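Local coordinates for DUF3856 domain-containing protein (Chlorobium tepidum, PDB 2HR2) that is of unknown function but folds as an all-helical, TPR-like superhelix, an architecture that in its relatives commonly serves to bind other proteins, at residues A[12-17]-A[35-40]; A[55-60]-A[85-90]. All blocks are in the same frame, centred on the assembly; numbering follows the deposited sequence. Where two conformers were deposited one is given.

Contact 1: residues A[12-17]-A[35-40]; sequences YLALSD and RRAMEI
Apolar contact between A14 and A37 holds these two helix segments together: the two CB atoms, each directed at the other helix, meet at 3.7 Å. A37 CB also lies 4.0 Å from the backbone N of L15 and 4.3 Å from L15 CB, which places the methyl over the A14-L15 peptide. The rest of the L15 side chain turns out of this interface and packs on F55, F58 and C59 of helix 52-69. With only methyl groups directly between A14 and A37, the backbones come close, A14 CA to A37 CA being 5.1 Å and the local axes 8.1 Å apart. The segments run nearly antiparallel, at 168°, as in the helical hairpins of which TPR-like superhelices are built; here the hairpin is made by helices 4-24 and 27-41.

The polar side of the contact belongs to R36. Its CG stands anti to the backbone N (chi1 -172°), and a bend at chi3 (67°) then brings the guanidinium over to helix 4-24, one face lying over A14 CB, with NH2 at 3.7 Å from that methyl. N33, one turn earlier on the same helix, accepts a hydrogen bond from NH2 through OD1. D17 OD2 is 4.6 Å from R36 NH2, too far for a salt bridge, though the opposite charges probably attract weakly; D17 OD1 is paired with R20.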
loop_
_atom_site.group_PDB
_atom_site.type_symbol
_atom_site.label_atom_id
_atom_site.label_comp_id
_atom_site.label_asym_id
_atom_site.label_seq_id
_atom_site.Cartn_x
_atom_site.Cartn_y
_atom_site.Cartn_z
ATOM N N TYR A 12 -8.685 -3.186 -13.741
ATOM C CA TYR A 12 -7.854 -4.331 -13.343
ATOM C C TYR A 12 -6.498 -4.340 -14.047
ATOM O O TYR A 12 -5.480 -4.564 -13.404
ATOM C CB TYR A 12 -8.579 -5.672 -13.551
ATOM C CG TYR A 12 -9.248 -6.212 -12.303
ATOM C CD1 TYR A 12 -10.378 -5.610 -11.768
ATOM C CD2 TYR A 12 -8.744 -7.341 -11.665
ATOM C CE1 TYR A 12 -10.986 -6.113 -10.621
ATOM C CE2 TYR A 12 -9.340 -7.849 -10.523
ATOM C CZ TYR A 12 -10.461 -7.234 -10.005
ATOM O OH TYR A 12 -11.046 -7.749 -8.871
ATOM N N LEU A 13 -6.480 -4.082 -15.352
ATOM C CA LEU A 13 -5.223 -4.063 -16.101
ATOM C C LEU A 13 -4.335 -2.885 -15.702
ATOM O O LEU A 13 -3.112 -3.010 -15.693
ATOM C CB LEU A 13 -5.474 -4.067 -17.608
ATOM C CG LEU A 13 -6.126 -5.339 -18.156
ATOM C CD1 LEU A 13 -6.451 -5.190 -19.637
ATOM C CD2 LEU A 13 -5.244 -6.549 -17.928
ATOM N N ALA A 14 -4.946 -1.747 -15.380
ATOM C CA ALA A 14 -4.191 -0.586 -14.933
ATOM C C ALA A 14 -3.486 -0.904 -13.615
ATOM O O ALA A 14 -2.314 -0.563 -13.446
ATOM C CB ALA A 14 -5.103 0.622 -14.775
ATOM N N LEU A 15 -4.196 -1.565 -12.696
ATOM C CA LEU A 15 -3.620 -1.933 -11.403
ATOM C C LEU A 15 -2.549 -3.013 -11.557
ATOM O O LEU A 15 -1.529 -2.947 -10.877
ATOM C CB LEU A 15 -4.692 -2.382 -10.409
ATOM C CG LEU A 15 -4.204 -2.651 -8.975
ATOM C CD1 LEU A 15 -3.626 -1.397 -8.340
ATOM C CD2 LEU A 15 -5.337 -3.184 -8.116
ATOM N N SER A 16 -2.768 -4.005 -12.422
ATOM C CA SER A 16 -1.760 -5.039 -12.642
ATOM C C SER A 16 -0.480 -4.422 -13.194
ATOM O O SER A 16 0.607 -4.792 -12.776
ATOM C CB SER A 16 -2.268 -6.132 -13.583
ATOM O OG SER A 16 -3.275 -6.910 -12.961
ATOM N N ASP A 17 -0.618 -3.482 -14.134
ATOM C CA ASP A 17 0.538 -2.784 -14.701
ATOM C C ASP A 17 1.299 -2.055 -13.594
ATOM O O ASP A 17 2.529 -2.135 -13.522
ATOM C CB ASP A 17 0.125 -1.780 -15.795
ATOM C CG ASP A 17 -0.314 -2.455 -17.101
ATOM O OD1 ASP A 17 -0.179 -3.689 -17.204
ATOM O OD2 ASP A 17 -0.788 -1.747 -18.026
ATOM N N ARG A 35 -3.564 5.767 -9.835
ATOM C CA ARG A 35 -4.553 6.831 -9.905
ATOM C C ARG A 35 -5.485 6.579 -11.089
ATOM O O ARG A 35 -6.698 6.769 -10.981
ATOM C CB ARG A 35 -3.896 8.197 -10.068
ATOM C CG ARG A 35 -2.940 8.628 -8.963
ATOM C CD ARG A 35 -2.447 10.038 -9.262
ATOM N NE ARG A 35 -1.110 10.339 -8.746
ATOM C CZ ARG A 35 -0.814 10.732 -7.508
ATOM N NH1 ARG A 35 -1.750 10.847 -6.572
ATOM N NH2 ARG A 35 0.451 10.994 -7.196
ATOM N N ARG A 36 -4.916 6.144 -12.212
ATOM C CA ARG A 36 -5.705 5.863 -13.409
ATOM C C ARG A 36 -6.688 4.718 -13.163
ATOM O O ARG A 36 -7.825 4.768 -13.623
ATOM C CB ARG A 36 -4.802 5.550 -14.604
ATOM C CG ARG A 36 -5.567 5.431 -15.921
ATOM C CD ARG A 36 -4.648 5.440 -17.141
ATOM N NE ARG A 36 -3.799 4.254 -17.236
ATOM C CZ ARG A 36 -4.193 3.061 -17.683
ATOM N NH1 ARG A 36 -5.445 2.846 -18.065
ATOM N NH2 ARG A 36 -3.328 2.056 -17.729
ATOM N N ALA A 37 -6.249 3.700 -12.429
ATOM C CA ALA A 37 -7.100 2.557 -12.106
ATOM C C ALA A 37 -8.330 2.983 -11.304
ATOM O O ALA A 37 -9.431 2.493 -11.554
ATOM C CB ALA A 37 -6.318 1.500 -11.347
HETATM N N MSE A 38 -8.144 3.889 -10.344
HETATM C CA MSE A 38 -9.264 4.402 -9.552
HETATM C C MSE A 38 -10.177 5.299 -10.368
HETATM O O MSE A 38 -11.398 5.222 -10.237
HETATM C CB MSE A 38 -8.770 5.168 -8.329
HETATM C CG MSE A 38 -8.213 4.260 -7.253
HETATM SE SE MSE A 38 -7.561 5.205 -5.646
HETATM C CE MSE A 38 -5.831 6.000 -6.388
ATOM N N GLU A 39 -9.586 6.153 -11.200
ATOM C CA GLU A 39 -10.357 7.038 -12.062
ATOM C C GLU A 39 -11.321 6.224 -12.924
ATOM O O GLU A 39 -12.487 6.593 -13.071
ATOM C CB GLU A 39 -9.408 7.863 -12.932
ATOM C CG GLU A 39 -10.075 8.954 -13.769
ATOM C CD GLU A 39 -9.064 9.895 -14.427
ATOM O OE1 GLU A 39 -7.839 9.692 -14.247
ATOM O OE2 GLU A 39 -9.499 10.846 -15.118
ATOM N N ILE A 40 -10.835 5.107 -13.463
ATOM C CA ILE A 40 -11.648 4.216 -14.285
ATOM C C ILE A 40 -12.714 3.506 -13.455
ATOM O O ILE A 40 -13.864 3.411 -13.875
ATOM C CB ILE A 40 -10.776 3.153 -15.006
ATOM C CG1 ILE A 40 -9.864 3.819 -16.037
ATOM C CG2 ILE A 40 -11.654 2.117 -15.715
ATOM C CD1 ILE A 40 -8.789 2.914 -16.602
#

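Contact 2: residues A[55-60]-A[85-90]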
loop_
_atom_site.group_PDB
_atom_site.type_symbol
_atom_site.label_atom_id
_atom_site.label_comp_id
_atom_site.label_asym_id
_atom_site.label_seq_id
_atom_site.Cartn_x
_atom_site.Cartn_y
_atom_site.Cartn_z
ATOM N N PHE A 55 -11.107 -2.508 -3.917
ATOM C CA PHE A 55 -10.301 -2.113 -5.058
ATOM C C PHE A 55 -9.570 -0.796 -4.800
ATOM O O PHE A 55 -8.385 -0.678 -5.111
ATOM C CB PHE A 55 -11.158 -2.008 -6.313
ATOM C CG PHE A 55 -10.366 -1.761 -7.559
ATOM C CD1 PHE A 55 -9.716 -2.805 -8.194
ATOM C CD2 PHE A 55 -10.268 -0.488 -8.098
ATOM C CE1 PHE A 55 -8.984 -2.589 -9.340
ATOM C CE2 PHE A 55 -9.536 -0.262 -9.251
ATOM C CZ PHE A 55 -8.893 -1.313 -9.871
ATOM N N ASP A 56 -10.269 0.187 -4.240
ATOM C CA ASP A 56 -9.644 1.471 -3.907
ATOM C C ASP A 56 -8.536 1.293 -2.855
ATOM O O ASP A 56 -7.500 1.967 -2.915
ATOM C CB ASP A 56 -10.688 2.503 -3.443
ATOM C CG ASP A 56 -11.593 2.990 -4.580
ATOM O OD1 ASP A 56 -11.185 2.936 -5.758
ATOM O OD2 ASP A 56 -12.720 3.445 -4.293
ATOM N N ALA A 57 -8.745 0.377 -1.911
ATOM C CA ALA A 57 -7.736 0.090 -0.894
ATOM C C ALA A 57 -6.456 -0.458 -1.519
ATOM O O ALA A 57 -5.355 -0.067 -1.138
ATOM C CB ALA A 57 -8.279 -0.896 0.126
ATOM N N PHE A 58 -6.612 -1.358 -2.482
ATOM C CA PHE A 58 -5.483 -1.968 -3.171
ATOM C C PHE A 58 -4.723 -0.898 -3.952
ATOM O O PHE A 58 -3.493 -0.873 -3.937
ATOM C CB PHE A 58 -5.981 -3.064 -4.117
ATOM C CG PHE A 58 -6.434 -4.337 -3.430
ATOM C CD1 PHE A 58 -6.946 -4.347 -2.130
ATOM C CD2 PHE A 58 -6.426 -5.532 -4.140
ATOM C CE1 PHE A 58 -7.381 -5.524 -1.542
ATOM C CE2 PHE A 58 -6.862 -6.713 -3.559
ATOM C CZ PHE A 58 -7.341 -6.709 -2.257
ATOM N N CYS A 59 -5.458 -0.010 -4.621
ATOM C CA CYS A 59 -4.852 1.081 -5.380
ATOM C C CYS A 59 -4.087 2.040 -4.470
ATOM O O CYS A 59 -2.972 2.460 -4.806
ATOM C CB CYS A 59 -5.917 1.860 -6.162
ATOM S SG CYS A 59 -6.739 0.925 -7.464
ATOM N N HIS A 60 -4.687 2.393 -3.333
ATOM C CA HIS A 60 -4.034 3.281 -2.362
ATOM C C HIS A 60 -2.774 2.667 -1.737
ATOM O O HIS A 60 -1.814 3.384 -1.444
ATOM C CB HIS A 60 -4.997 3.707 -1.249
ATOM C CG HIS A 60 -5.953 4.787 -1.648
ATOM N ND1 HIS A 60 -7.309 4.576 -1.772
ATOM C CD2 HIS A 60 -5.747 6.091 -1.947
ATOM C CE1 HIS A 60 -7.897 5.706 -2.121
ATOM N NE2 HIS A 60 -6.971 6.640 -2.236
ATOM N N HIS A 85 -7.601 2.688 6.431
ATOM C CA HIS A 85 -8.972 2.929 6.891
ATOM C C HIS A 85 -9.844 1.725 6.523
ATOM O O HIS A 85 -10.729 1.342 7.280
ATOM C CB HIS A 85 -9.540 4.218 6.280
ATOM C CG HIS A 85 -10.917 4.571 6.764
ATOM N ND1 HIS A 85 -11.146 5.189 7.975
ATOM C CD2 HIS A 85 -12.132 4.414 6.188
ATOM C CE1 HIS A 85 -12.444 5.384 8.133
ATOM N NE2 HIS A 85 -13.065 4.924 7.062
ATOM N N TYR A 86 -9.571 1.129 5.363
ATOM C CA TYR A 86 -10.281 -0.066 4.910
ATOM C C TYR A 86 -9.775 -1.334 5.603
ATOM O O TYR A 86 -10.571 -2.121 6.112
ATOM C CB TYR A 86 -10.152 -0.226 3.388
ATOM C CG TYR A 86 -10.772 -1.499 2.849
ATOM C CD1 TYR A 86 -12.144 -1.590 2.630
ATOM C CD2 TYR A 86 -9.986 -2.612 2.552
ATOM C CE1 TYR A 86 -12.717 -2.754 2.136
ATOM C CE2 TYR A 86 -10.551 -3.781 2.057
ATOM C CZ TYR A 86 -11.918 -3.843 1.852
ATOM O OH TYR A 86 -12.491 -4.990 1.359
ATOM N N PHE A 87 -8.458 -1.535 5.610
ATOM C CA PHE A 87 -7.880 -2.750 6.197
ATOM C C PHE A 87 -8.144 -2.916 7.695
ATOM O O PHE A 87 -8.318 -4.040 8.166
ATOM C CB PHE A 87 -6.375 -2.856 5.918
ATOM C CG PHE A 87 -6.032 -3.064 4.467
ATOM C CD1 PHE A 87 -6.503 -4.172 3.778
ATOM C CD2 PHE A 87 -5.188 -2.185 3.808
ATOM C CE1 PHE A 87 -6.173 -4.372 2.448
ATOM C CE2 PHE A 87 -4.850 -2.383 2.476
ATOM C CZ PHE A 87 -5.342 -3.479 1.798
ATOM N N ASN A 88 -8.173 -1.820 8.446
ATOM C CA ASN A 88 -8.454 -1.913 9.875
ATOM C C ASN A 88 -9.904 -2.331 10.132
ATOM O O ASN A 88 -10.190 -2.971 11.142
ATOM C CB ASN A 88 -8.116 -0.603 10.593
ATOM C CG ASN A 88 -6.617 -0.305 10.606
ATOM O OD1 ASN A 88 -5.781 -1.166 10.300
ATOM N ND2 ASN A 88 -6.274 0.922 10.966
ATOM N N ARG A 89 -10.807 -1.998 9.208
ATOM C CA ARG A 89 -12.220 -2.355 9.335
ATOM C C ARG A 89 -12.542 -3.735 8.752
ATOM O O ARG A 89 -13.048 -4.599 9.469
ATOM C CB ARG A 89 -13.104 -1.297 8.662
ATOM N N ARG A 90 -12.236 -3.946 7.470
ATOM C CA ARG A 90 -12.584 -5.201 6.770
ATOM C C ARG A 90 -11.397 -6.045 6.284
ATOM O O ARG A 90 -11.575 -6.928 5.442
ATOM C CB ARG A 90 -13.495 -4.887 5.562
ATOM C CG ARG A 90 -14.834 -4.220 5.907
ATOM C CD ARG A 90 -15.707 -4.017 4.663
#
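Y86 meets A57 along much of its length. Its CB, directed at helix 52-69, lies 3.8 Å from A57 CB. With CG anti to the backbone N (chi1 176°), the ring is carried alongside the alanine: CG comes to 3.7 Å from the same methyl and CD2 to 3.4 Å, beyond which the ring draws away, CE2 being 4.1 Å from A57 CB and OH extending past it. The methyl approaches this ring obliquely.

A57 CB is shared with a second aromatic group, since it also lies over one face of the F87 ring, 4.3 Å from CZ. Further along that ring, F87 CE1 meets F58 CE1 at 4.3 Å, the two rings approaching obliquely. Helix 97-114 continues the apolar cluster, with W101 meeting the F87 ring nearly parallel and L100 touching F58.

The segment axes are 9.9 Å apart and inclined at 130°, so the helices splay here more than in a tight antiparallel pair. A small residue set against aromatic side chains of the following helix, with a third helix packed beside them, is consistent with the successive helical pairs of a TPR-like alpha-alpha superhelix.

From the N terminus, helix 4-24 runs out and helix 27-41 returns, and contact 1 closes this first hairpin across 17 intervening residues. The chain then passes into helix 52-69, turns, and comes back as helix 73-90, where contact 2 closes a second hairpin over 24 residues. The two closures therefore stand in series, neither nesting nor crossing, with centres about 15 Å apart. Helices 27-41 and 52-69 join them directly: the selenomethionine M38 reaches from 35-40 into 55-60, its CG 3.5 Å from C59 CB and its SE 3.6 Å from H60 CE1. Contacts 1 and 2, with M38 between them, thus join the first four helices of the alpha-alpha superhelix.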